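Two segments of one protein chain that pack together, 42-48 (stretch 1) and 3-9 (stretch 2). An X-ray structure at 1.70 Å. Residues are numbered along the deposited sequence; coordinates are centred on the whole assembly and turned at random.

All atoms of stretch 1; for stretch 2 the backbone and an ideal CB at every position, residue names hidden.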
ATOM      1  N   VAL A  42       3.299   1.597  -7.866  1.00 46.02           N
ATOM      2  CA  VAL A  42       2.206   2.454  -8.075  1.00 44.74           C
ATOM      3  C   VAL A  42       2.073   3.445  -6.895  1.00 47.00           C
ATOM      4  O   VAL A  42       1.906   4.638  -7.078  1.00 46.79           O
ATOM      5  CB  VAL A  42       0.892   1.689  -8.289  1.00 50.87           C
ATOM      6  CG1 VAL A  42      -0.324   2.633  -8.276  1.00 50.68           C
ATOM      7  CG2 VAL A  42       0.931   0.894  -9.584  1.00 56.37           C
ATOM      8  N   ILE A  43       2.179   2.938  -5.678  1.00 41.89           N
ATOM      9  CA  ILE A  43       2.142   3.846  -4.522  1.00 38.24           C
ATOM     10  C   ILE A  43       3.247   4.884  -4.601  1.00 41.48           C
ATOM     11  O   ILE A  43       2.997   6.109  -4.384  1.00 41.46           O
ATOM     12  CB  ILE A  43       2.265   3.005  -3.235  1.00 39.99           C
ATOM     13  CG1 ILE A  43       1.071   2.076  -3.046  1.00 41.59           C
ATOM     14  CG2 ILE A  43       2.475   3.936  -2.032  1.00 40.76           C
ATOM     15  CD1 ILE A  43      -0.244   2.775  -2.911  1.00 45.40           C
ATOM     16  N   CYS A  44       4.474   4.428  -4.853  1.00 41.08           N
ATOM     17  CA  CYS A  44       5.613   5.289  -4.904  1.00 45.45           C
ATOM     18  C   CYS A  44       5.510   6.329  -6.042  1.00 43.06           C
ATOM     19  O   CYS A  44       5.825   7.534  -5.841  1.00 43.87           O
ATOM     20  CB  CYS A  44       6.883   4.457  -5.004  1.00 46.41           C
ATOM     21  SG  CYS A  44       7.167   3.507  -3.462  1.00 45.78           S
ATOM     22  N   ARG A  45       4.969   5.907  -7.190  1.00 45.93           N
ATOM     23  CA  ARG A  45       4.710   6.799  -8.337  1.00 50.20           C
ATOM     24  C   ARG A  45       3.719   7.897  -7.938  1.00 47.44           C
ATOM     25  O   ARG A  45       3.955   9.045  -8.182  1.00 45.18           O
ATOM     26  CB  ARG A  45       4.271   5.987  -9.572  1.00 54.88           C
ATOM     27  CG  ARG A  45       4.100   6.813 -10.850  1.00 61.93           C
ATOM     28  CD  ARG A  45       3.844   5.946 -12.088  1.00 59.05           C
ATOM     29  NE  ARG A  45       4.863   4.949 -12.364  1.00 60.48           N
ATOM     30  CZ  ARG A  45       4.725   3.634 -12.208  1.00 62.31           C
ATOM     31  NH1 ARG A  45       3.560   3.084 -11.875  1.00 58.13           N
ATOM     32  NH2 ARG A  45       5.785   2.864 -12.383  1.00 63.04           N
ATOM     33  N   GLN A  46       2.616   7.546  -7.289  1.00 47.76           N
ATOM     34  CA  GLN A  46       1.639   8.499  -6.889  1.00 46.48           C
ATOM     35  C   GLN A  46       2.251   9.521  -5.907  1.00 45.06           C
ATOM     36  O   GLN A  46       1.867  10.705  -5.963  1.00 44.57           O
ATOM     37  CB  GLN A  46       0.390   7.845  -6.323  1.00 45.65           C
ATOM     38  CG  GLN A  46      -0.724   8.862  -6.081  1.00 46.11           C
ATOM     39  CD  GLN A  46      -1.937   8.373  -5.343  1.00 45.35           C
ATOM     40  OE1 GLN A  46      -2.387   7.255  -5.499  1.00 48.06           O
ATOM     41  NE2 GLN A  46      -2.581   9.277  -4.652  1.00 42.96           N
ATOM     42  N   LEU A  47       3.148   9.066  -5.032  1.00 42.84           N
ATOM     43  CA  LEU A  47       3.809   9.930  -4.072  1.00 41.75           C
ATOM     44  C   LEU A  47       4.901  10.807  -4.698  1.00 47.29           C
ATOM     45  O   LEU A  47       5.438  11.669  -4.013  1.00 42.26           O
ATOM     46  CB  LEU A  47       4.410   9.029  -2.990  1.00 41.64           C
ATOM     47  CG  LEU A  47       3.430   8.411  -1.999  1.00 42.86           C
ATOM     48  CD1 LEU A  47       4.158   7.402  -1.109  1.00 44.24           C
ATOM     49  CD2 LEU A  47       2.761   9.478  -1.163  1.00 45.06           C
ATOM     50  N   GLY A  48       5.205  10.584  -5.964  1.00 50.54           N
ATOM     51  CA  GLY A  48       6.127  11.446  -6.692  1.00 52.06           C
ATOM     52  C   GLY A  48       7.533  10.919  -6.762  1.00 56.68           C
ATOM     53  O   GLY A  48       8.378  11.621  -7.280  1.00 56.20           O
ATOM     54  N   UNK A   3      -8.978  10.483  -7.113  1.00 78.79           N
ATOM     55  CA  UNK A   3      -7.992   9.562  -6.528  1.00 69.72           C
ATOM     56  C   UNK A   3      -8.146   9.492  -5.024  1.00 64.66           C
ATOM     57  O   UNK A   3      -9.056  10.018  -4.430  1.00 62.43           O
ATOM     58  CB  UNK A   3      -6.568   9.993  -6.885  1.00 69.72           C
ATOM     59  N   UNK A   4      -7.205   8.819  -4.391  1.00 54.85           N
ATOM     60  CA  UNK A   4      -7.218   8.600  -2.975  1.00 57.80           C
ATOM     61  C   UNK A   4      -6.098   9.392  -2.346  1.00 46.84           C
ATOM     62  O   UNK A   4      -4.966   9.294  -2.845  1.00 45.93           O
ATOM     63  CB  UNK A   4      -7.097   7.111  -2.646  1.00 57.80           C
ATOM     64  N   UNK A   5      -6.307  10.092  -1.225  1.00 43.05           N
ATOM     65  CA  UNK A   5      -5.140  10.504  -0.431  1.00 41.33           C
ATOM     66  C   UNK A   5      -4.405   9.258   0.097  1.00 36.21           C
ATOM     67  O   UNK A   5      -5.057   8.308   0.625  1.00 39.52           O
ATOM     68  CB  UNK A   5      -5.567  11.407   0.728  1.00 41.33           C
ATOM     69  N   UNK A   6      -3.056   9.333   0.129  1.00 38.52           N
ATOM     70  CA  UNK A   6      -2.187   8.281   0.598  1.00 38.08           C
ATOM     71  C   UNK A   6      -1.038   8.873   1.399  1.00 35.17           C
ATOM     72  O   UNK A   6      -0.587  10.073   1.159  1.00 39.72           O
ATOM     73  CB  UNK A   6      -1.660   7.453  -0.576  1.00 38.08           C
ATOM     74  N   UNK A   7      -0.598   8.110   2.394  1.00 35.72           N
ATOM     75  CA  UNK A   7       0.576   8.483   3.189  1.00 38.43           C
ATOM     76  C   UNK A   7       1.306   7.230   3.599  1.00 40.34           C
ATOM     77  O   UNK A   7       0.742   6.182   3.670  1.00 37.42           O
ATOM     78  CB  UNK A   7       0.184   9.304   4.419  1.00 38.43           C
ATOM     79  N   UNK A   8       2.596   7.372   3.907  1.00 34.36           N
ATOM     80  CA  UNK A   8       3.406   6.325   4.484  1.00 37.19           C
ATOM     81  C   UNK A   8       3.705   6.636   5.971  1.00 41.22           C
ATOM     82  O   UNK A   8       3.935   7.830   6.302  1.00 41.53           O
ATOM     83  CB  UNK A   8       4.702   6.165   3.687  1.00 37.19           C
ATOM     84  N   UNK A   9       3.522   5.638   6.836  1.00 38.53           N
ATOM     85  CA  UNK A   9       3.642   5.828   8.282  1.00 38.40           C
ATOM     86  C   UNK A   9       4.621   4.813   8.868  1.00 38.93           C
ATOM     87  O   UNK A   9       4.735   3.681   8.418  1.00 40.05           O
ATOM     88  CB  UNK A   9       2.276   5.702   8.959  1.00 38.40           C
TER

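Position 3 opens the stretch. Its ideal CB points toward stretch 1 and lies 4.6 Å from Gln 46 NE2, with room around it, so nothing here demands a particular residue; small or polar side chains would do as well as none. The deposited residue is Gly 3, which leaves that space unfilled.

At position 4 the CB points sideways, 5.4 Å from Gln 46 NE2. What stretch 1 meets here is backbone: the side-chain amide of Gln 46 reaches the carbonyl, with NE2 3.0 Å from O of residue 4 and an N-H...O angle of 154°. Because the acceptor is a main-chain oxygen, the bond leaves the side chain at this position largely free, and many types would fit. The residue is Phe 4, whose ring leads away from the helix. A water completes the clasp, accepting from Phe 4 N at 3.1 Å and donating to Gln 46 OE1 at 2.7 Å, so both ends of one side-chain amide serve the same backbone residue.

Position 5, at phi -63° and psi 143°, points away with no atom of stretch 1 within 5.5 Å of its ideal CB. These angles admit proline along with most other residues; it is Pro 5.

Position 6 is where the strand begins and where the contact is richest. Its CB points toward the helix, 4.6 Å from Gln 46 NE2, 4.9 Å from Leu 47 CD2 and 5.4 Å from Ile 43 CD1. Two aliphatic neighbours and the extended backbone favour a branched or medium-length apolar residue: valine, isoleucine, leucine or methionine. Ile 6 is found. Its CG1 packs 3.9 Å from Leu 47 CD2, while CD1 reaches 3.5 Å from Gln 46 CD and 4.3 Å from Ile 43 CG2, so one short chain touches three residues of stretch 1.

Position 7 turns its CB away, as alternation in a strand predicts, and stretch 1 sets no condition there. A long polar chain is as acceptable as any; Arg 7 hydrogen-bonds elsewhere in the structure.

Position 8 points sideways, its CB 5.0 Å from Leu 47 CD1. A short side chain would make little of this, whereas leucine, isoleucine or methionine could extend to the aliphatic surface. Leu 8 brings CG to 3.7 Å from Leu 47 CD1 and CD2 to 4.2 Å from Ile 43 CG2.

Position 9 lies beyond reach of stretch 1; its extended backbone readily takes a beta-branched residue, and Val 9 fills it.

Stretch 2 3-9: GFPIRLV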
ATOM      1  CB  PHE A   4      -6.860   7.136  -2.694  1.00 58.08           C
ATOM      2  CG  PHE A   4      -7.935   6.182  -3.124  1.00 64.46           C
ATOM      3  CD1 PHE A   4      -9.162   6.202  -2.508  1.00 71.02           C
ATOM      4  CD2 PHE A   4      -7.689   5.236  -4.100  1.00 71.44           C
ATOM      5  CE1 PHE A   4     -10.163   5.312  -2.884  1.00 78.40           C
ATOM      6  CE2 PHE A   4      -8.680   4.343  -4.476  1.00 76.62           C
ATOM      7  CZ  PHE A   4      -9.916   4.380  -3.863  1.00 78.29           C
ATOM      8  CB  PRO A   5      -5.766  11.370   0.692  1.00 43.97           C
ATOM      9  CG  PRO A   5      -7.181  11.711   0.174  1.00 45.35           C
ATOM     10  CD  PRO A   5      -7.585  10.478  -0.612  1.00 43.15           C
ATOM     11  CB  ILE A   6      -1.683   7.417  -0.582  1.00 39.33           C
ATOM     12  CG1 ILE A   6      -0.848   8.173  -1.570  1.00 45.15           C
ATOM     13  CG2 ILE A   6      -2.831   6.759  -1.296  1.00 45.82           C
ATOM     14  CD1 ILE A   6      -0.207   7.240  -2.577  1.00 48.14           C
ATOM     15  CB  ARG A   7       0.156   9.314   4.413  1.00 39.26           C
ATOM     16  CG  ARG A   7      -0.672   8.591   5.464  1.00 40.85           C
ATOM     17  CD  ARG A   7      -1.142   9.501   6.588  1.00 46.01           C
ATOM     18  NE  ARG A   7      -1.815   8.662   7.580  1.00 48.26           N
ATOM     19  CZ  ARG A   7      -2.558   9.111   8.549  1.00 53.22           C
ATOM     20  NH1 ARG A   7      -2.744  10.417   8.652  1.00 52.83           N
ATOM     21  NH2 ARG A   7      -3.087   8.261   9.408  1.00 48.16           N
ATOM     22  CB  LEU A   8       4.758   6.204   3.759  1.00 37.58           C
ATOM     23  CG  LEU A   8       4.618   5.941   2.260  1.00 39.67           C
ATOM     24  CD1 LEU A   8       6.013   5.744   1.680  1.00 39.76           C
ATOM     25  CD2 LEU A   8       3.677   4.762   1.941  1.00 40.60           C
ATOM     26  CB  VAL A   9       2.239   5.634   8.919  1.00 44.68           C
ATOM     27  CG1 VAL A   9       2.252   5.965  10.428  1.00 53.65           C
ATOM     28  CG2 VAL A   9       1.210   6.517   8.215  1.00 49.23           C
TER
HETATM   29  O   HOH W   1      -5.052   7.262  -5.980  1.00 54.62           O
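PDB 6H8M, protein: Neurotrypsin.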